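Local coordinates for protein mirolysin (PDB 6R7V) that is a zinc-dependent metallopeptidase of the pappalysin family of metzincins that probably cleaves peptide bonds once the cysteine-switch latency of its zymogen is relieved, at residues 106-119 / 141-153. The protein carries 1 engineered substitution. Sequence-based numbering, arbitrary orientation. Where two conformers were deposited one is given.
Sequences ARRDPNGNTTNGIT and GGNNAWNTRRYLN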
loop_
_atom_site.group_PDB
_atom_site.type_symbol
_atom_site.label_atom_id
_atom_site.label_comp_id
_atom_site.label_asym_id
_atom_site.label_seq_id
_atom_site.Cartn_x
_atom_site.Cartn_y
_atom_site.Cartn_z
ATOM N N ALA A 106 10.284 -8.279 -11.068
ATOM C CA ALA A 106 10.269 -8.555 -12.497
ATOM C C ALA A 106 11.605 -9.080 -12.983
ATOM O O ALA A 106 12.652 -8.693 -12.481
ATOM C CB ALA A 106 9.935 -7.273 -13.254
ATOM N N ARG A 107 11.562 -9.958 -13.990
ATOM C CA ARG A 107 12.752 -10.513 -14.608
ATOM C C ARG A 107 12.821 -10.132 -16.080
ATOM O O ARG A 107 13.829 -10.376 -16.744
ATOM C CB ARG A 107 12.841 -12.037 -14.422
ATOM C CG ARG A 107 12.950 -12.446 -12.948
ATOM C CD ARG A 107 14.227 -11.995 -12.242
ATOM N NE ARG A 107 15.453 -12.311 -12.985
ATOM C CZ ARG A 107 16.102 -13.471 -12.935
ATOM N NH1 ARG A 107 15.654 -14.458 -12.168
ATOM N NH2 ARG A 107 17.204 -13.652 -13.652
ATOM N N ARG A 108 11.749 -9.509 -16.579
ATOM C CA ARG A 108 11.697 -9.017 -17.973
ATOM C C ARG A 108 11.205 -7.589 -17.948
ATOM O O ARG A 108 10.185 -7.322 -17.297
ATOM C CB ARG A 108 10.766 -9.888 -18.831
ATOM C CG ARG A 108 11.294 -11.301 -18.993
ATOM C CD ARG A 108 10.269 -12.197 -19.591
ATOM N NE ARG A 108 10.620 -13.601 -19.393
ATOM C CZ ARG A 108 10.021 -14.607 -20.016
ATOM N NH1 ARG A 108 9.023 -14.374 -20.859
ATOM N NH2 ARG A 108 10.407 -15.855 -19.795
ATOM N N ASP A 109 11.949 -6.666 -18.598
ATOM C CA ASP A 109 11.569 -5.257 -18.569
ATOM C C ASP A 109 10.541 -4.994 -19.690
ATOM O O ASP A 109 10.236 -5.916 -20.449
ATOM C CB ASP A 109 12.810 -4.331 -18.644
ATOM C CG ASP A 109 13.495 -4.184 -19.989
ATOM O OD1 ASP A 109 12.936 -4.666 -21.012
ATOM O OD2 ASP A 109 14.620 -3.614 -20.023
ATOM N N PRO A 110 10.004 -3.773 -19.842
ATOM C CA PRO A 110 8.971 -3.550 -20.862
ATOM C C PRO A 110 9.445 -3.729 -22.299
ATOM O O PRO A 110 8.612 -3.797 -23.192
ATOM C CB PRO A 110 8.562 -2.098 -20.616
ATOM C CG PRO A 110 8.816 -1.911 -19.126
ATOM C CD PRO A 110 10.127 -2.594 -18.953
ATOM N N ASN A 111 10.770 -3.785 -22.533
ATOM C CA ASN A 111 11.282 -3.999 -23.884
ATOM C C ASN A 111 11.670 -5.470 -24.113
ATOM O O ASN A 111 12.260 -5.774 -25.150
ATOM C CB ASN A 111 12.474 -3.067 -24.198
ATOM C CG ASN A 111 12.068 -1.623 -24.112
ATOM O OD1 ASN A 111 10.897 -1.286 -24.327
ATOM N ND2 ASN A 111 13.010 -0.755 -23.782
ATOM N N GLY A 112 11.377 -6.349 -23.147
ATOM C CA GLY A 112 11.707 -7.770 -23.274
ATOM C C GLY A 112 13.128 -8.117 -22.871
ATOM O O GLY A 112 13.594 -9.244 -23.113
ATOM N N ASN A 113 13.840 -7.157 -22.268
ATOM C CA ASN A 113 15.204 -7.437 -21.848
ATOM C C ASN A 113 15.238 -7.968 -20.431
ATOM O O ASN A 113 14.356 -7.661 -19.638
ATOM C CB ASN A 113 16.056 -6.193 -21.962
ATOM C CG ASN A 113 16.336 -5.887 -23.408
ATOM O OD1 ASN A 113 16.744 -6.768 -24.173
ATOM N ND2 ASN A 113 16.067 -4.662 -23.828
ATOM N N THR A 114 16.268 -8.752 -20.114
ATOM C CA THR A 114 16.459 -9.296 -18.775
ATOM C C THR A 114 16.675 -8.134 -17.796
ATOM O O THR A 114 17.296 -7.112 -18.147
ATOM C CB THR A 114 17.634 -10.303 -18.824
ATOM O OG1 THR A 114 17.239 -11.406 -19.650
ATOM C CG2 THR A 114 18.041 -10.834 -17.447
ATOM N N THR A 115 16.146 -8.289 -16.582
ATOM C CA THR A 115 16.289 -7.326 -15.503
ATOM C C THR A 115 16.254 -8.110 -14.193
ATOM O O THR A 115 15.775 -9.249 -14.153
ATOM C CB THR A 115 15.171 -6.255 -15.579
ATOM O OG1 THR A 115 15.355 -5.328 -14.507
ATOM C CG2 THR A 115 13.759 -6.859 -15.465
ATOM N N ASN A 116 16.694 -7.475 -13.122
ATOM C CA ASN A 116 16.562 -8.034 -11.772
ATOM C C ASN A 116 15.350 -7.368 -11.081
ATOM O O ASN A 116 15.076 -7.691 -9.923
ATOM C CB ASN A 116 17.847 -7.838 -10.936
ATOM C CG ASN A 116 18.228 -6.383 -10.698
ATOM O OD1 ASN A 116 17.690 -5.449 -11.313
ATOM N ND2 ASN A 116 19.178 -6.152 -9.798
ATOM N N GLY A 117 14.686 -6.417 -11.770
ATOM C CA GLY A 117 13.504 -5.713 -11.274
ATOM C C GLY A 117 13.829 -4.530 -10.375
ATOM O O GLY A 117 12.959 -4.036 -9.646
ATOM N N ILE A 118 15.105 -4.088 -10.385
ATOM C CA ILE A 118 15.558 -2.932 -9.630
ATOM C C ILE A 118 16.181 -1.949 -10.614
ATOM O O ILE A 118 17.106 -2.326 -11.377
ATOM C CB ILE A 118 16.558 -3.333 -8.521
ATOM C CG1 ILE A 118 15.912 -4.327 -7.504
ATOM C CG2 ILE A 118 17.137 -2.072 -7.819
ATOM C CD1 ILE A 118 16.914 -5.045 -6.567
ATOM N N THR A 119 15.710 -0.697 -10.614
ATOM C CA THR A 119 16.343 0.338 -11.437
ATOM C C THR A 119 17.044 1.304 -10.501
ATOM O O THR A 119 16.660 1.422 -9.335
ATOM C CB THR A 119 15.361 1.079 -12.335
ATOM O OG1 THR A 119 14.475 1.897 -11.551
ATOM C CG2 THR A 119 14.548 0.143 -13.251
ATOM N N GLY A 141 13.451 14.641 -12.766
ATOM C CA GLY A 141 14.472 14.160 -11.838
ATOM C C GLY A 141 14.218 12.791 -11.225
ATOM O O GLY A 141 14.997 12.334 -10.391
ATOM N N GLY A 142 13.144 12.126 -11.639
ATOM C CA GLY A 142 12.819 10.806 -11.125
ATOM C C GLY A 142 13.020 9.725 -12.167
ATOM O O GLY A 142 14.010 9.731 -12.918
ATOM N N ASN A 143 12.073 8.776 -12.235
ATOM C CA ASN A 143 12.190 7.708 -13.236
ATOM C C ASN A 143 10.799 7.285 -13.705
ATOM O O ASN A 143 9.932 6.979 -12.873
ATOM C CB ASN A 143 12.988 6.497 -12.697
ATOM C CG ASN A 143 13.373 5.506 -13.773
ATOM O OD1 ASN A 143 13.239 4.283 -13.619
ATOM N ND2 ASN A 143 13.807 5.986 -14.910
ATOM N N ASN A 144 10.559 7.322 -15.024
ATOM C CA ASN A 144 9.250 6.937 -15.565
ATOM C C ASN A 144 8.832 5.539 -15.132
ATOM O O ASN A 144 9.662 4.633 -15.022
ATOM C CB ASN A 144 9.263 6.949 -17.091
ATOM C CG ASN A 144 9.359 8.305 -17.734
ATOM O OD1 ASN A 144 9.313 9.357 -17.090
ATOM N ND2 ASN A 144 9.476 8.314 -19.063
ATOM N N ALA A 145 7.532 5.356 -14.921
ATOM C CA ALA A 145 7.004 4.051 -14.588
ATOM C C ALA A 145 7.172 3.072 -15.742
ATOM O O ALA A 145 7.211 3.467 -16.917
ATOM C CB ALA A 145 5.519 4.196 -14.273
ATOM N N TRP A 146 7.263 1.791 -15.392
ATOM C CA TRP A 146 7.172 0.684 -16.317
ATOM C C TRP A 146 5.707 0.360 -16.462
ATOM O O TRP A 146 5.006 0.283 -15.435
ATOM C CB TRP A 146 7.892 -0.540 -15.764
ATOM C CG TRP A 146 9.392 -0.469 -15.768
ATOM C CD1 TRP A 146 10.195 0.619 -16.015
ATOM C CD2 TRP A 146 10.269 -1.565 -15.519
ATOM N NE1 TRP A 146 11.524 0.227 -16.026
ATOM C CE2 TRP A 146 11.595 -1.089 -15.651
ATOM C CE3 TRP A 146 10.066 -2.939 -15.309
ATOM C CZ2 TRP A 146 12.700 -1.933 -15.523
ATOM C CZ3 TRP A 146 11.158 -3.744 -15.082
ATOM C CH2 TRP A 146 12.458 -3.252 -15.227
ATOM N N ASN A 147 5.262 0.116 -17.706
ATOM C CA ASN A 147 3.874 -0.233 -18.046
ATOM C C ASN A 147 3.028 -0.596 -16.767
ATOM O O ASN A 147 3.074 -1.736 -16.287
ATOM C CB ASN A 147 3.863 -1.392 -19.026
ATOM C CG ASN A 147 2.470 -1.711 -19.533
ATOM O OD1 ASN A 147 1.446 -1.217 -19.022
ATOM N ND2 ASN A 147 2.409 -2.614 -20.499
ATOM N N THR A 148 2.206 0.360 -16.268
ATOM C CA THR A 148 1.475 0.165 -15.011
ATOM C C THR A 148 0.338 -0.858 -15.112
ATOM O O THR A 148 -0.232 -1.227 -14.075
ATOM C CB THR A 148 0.970 1.493 -14.454
ATOM O OG1 THR A 148 0.112 2.094 -15.423
ATOM C CG2 THR A 148 2.104 2.432 -14.116
ATOM N N ARG A 149 0.038 -1.337 -16.338
ATOM C CA ARG A 149 -0.974 -2.389 -16.498
ATOM C C ARG A 149 -0.364 -3.730 -16.135
ATOM O O ARG A 149 -1.085 -4.681 -15.863
ATOM C CB ARG A 149 -1.459 -2.457 -17.952
ATOM C CG ARG A 149 -1.982 -1.141 -18.500
ATOM C CD ARG A 149 -2.419 -1.251 -19.958
ATOM N NE ARG A 149 -3.532 -2.185 -20.176
ATOM C CZ ARG A 149 -4.784 -1.960 -19.793
ATOM N NH1 ARG A 149 -5.090 -0.864 -19.108
ATOM N NH2 ARG A 149 -5.738 -2.843 -20.069
ATOM N N ARG A 150 0.976 -3.831 -16.182
ATOM C CA ARG A 150 1.668 -5.093 -15.985
ATOM C C ARG A 150 2.559 -5.154 -14.759
ATOM O O ARG A 150 2.836 -6.262 -14.299
ATOM C CB ARG A 150 2.515 -5.397 -17.215
ATOM C CG ARG A 150 1.610 -5.672 -18.424
ATOM C CD ARG A 150 2.369 -5.974 -19.679
ATOM N NE ARG A 150 1.573 -5.526 -20.820
ATOM C CZ ARG A 150 1.934 -5.647 -22.089
ATOM N NH1 ARG A 150 3.081 -6.234 -22.407
ATOM N NH2 ARG A 150 1.151 -5.185 -23.053
ATOM N N TYR A 151 3.051 -4.022 -14.280
ATOM C CA TYR A 151 3.957 -4.008 -13.133
ATOM C C TYR A 151 3.446 -3.112 -12.055
ATOM O O TYR A 151 2.898 -2.038 -12.325
ATOM C CB TYR A 151 5.348 -3.425 -13.540
ATOM C CG TYR A 151 6.015 -4.116 -14.711
ATOM C CD1 TYR A 151 6.958 -5.125 -14.508
ATOM C CD2 TYR A 151 5.799 -3.682 -16.022
ATOM C CE1 TYR A 151 7.628 -5.713 -15.580
ATOM C CE2 TYR A 151 6.502 -4.228 -17.093
ATOM C CZ TYR A 151 7.407 -5.252 -16.869
ATOM O OH TYR A 151 8.053 -5.816 -17.935
ATOM N N LEU A 152 3.689 -3.522 -10.806
ATOM C CA LEU A 152 3.567 -2.608 -9.672
ATOM C C LEU A 152 4.893 -1.884 -9.573
ATOM O O LEU A 152 5.940 -2.502 -9.364
ATOM C CB LEU A 152 3.238 -3.316 -8.351
ATOM C CG LEU A 152 3.551 -2.546 -7.032
ATOM C CD1 LEU A 152 2.702 -1.260 -6.885
ATOM C CD2 LEU A 152 3.298 -3.405 -5.802
ATOM N N ASN A 153 4.834 -0.556 -9.710
ATOM C CA ASN A 153 5.995 0.320 -9.596
ATOM C C ASN A 153 6.111 0.859 -8.181
ATOM O O ASN A 153 5.155 1.475 -7.678
ATOM C CB ASN A 153 5.866 1.499 -10.550
ATOM C CG ASN A 153 5.993 1.137 -11.992
ATOM O OD1 ASN A 153 7.048 1.315 -12.620
ATOM N ND2 ASN A 153 4.933 0.609 -12.563
#
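W146 slides its indole under the D109-P110 step of loop 106-117, and the pyrrolidine of P110 lies across one face of it. P110 CD stands over the centre of the six-membered ring, 3.8 Å from its centroid and 20° off the normal, while D109 CB sits over the same ring as a second CH-pi donor. P110 CG lies beside the CB-CG bond where the indole joins its chain, 3.7 Å from W146 CG. A chi1 of -73°, with CG anti to the carbonyl carbon, turns the indole toward loop 106-117, where its CH2 edge meets T115, whose OG1 lies in the ring plane 3.6 Å from W146 CH2. T119 CG2 approaches the same benzo ring at W146 CZ2.

Y151 sits next to the indole, with W146 CE3 over its face toward the rim. Its hydroxyl donates to R108 O (OH to O 2.7 Å), arriving 32° off the carbonyl plane, and A106 CB packs at the ring edge, 3.6 Å from Y151 CE1. P110 CG also touches Y151 CE2, so the proline is shared by both aromatic rings.

The loop keeps its shape by its own bonds: D109 OD1 accepts N111 N, closing an Asx turn within the type I turn 109-112, and, from the opposite face of the carboxylate, N113 N just beyond it. T115 OG1, besides touching W146, receives G117 N in an ST turn. Across from these, N153 grips the W146 backbone at both N and O, which fixes the base of the indole.

Within the fold, this surface contact joins the loop between strands 101-105 and 118-122 to the segment leading into strand 152-157; all three strands pair parallel with strand 45-55, whose H52 meets W146 edge-to-face and bonds T119 OG1 and N153 OD1, while L307 of helix 304-307 packs on Y151.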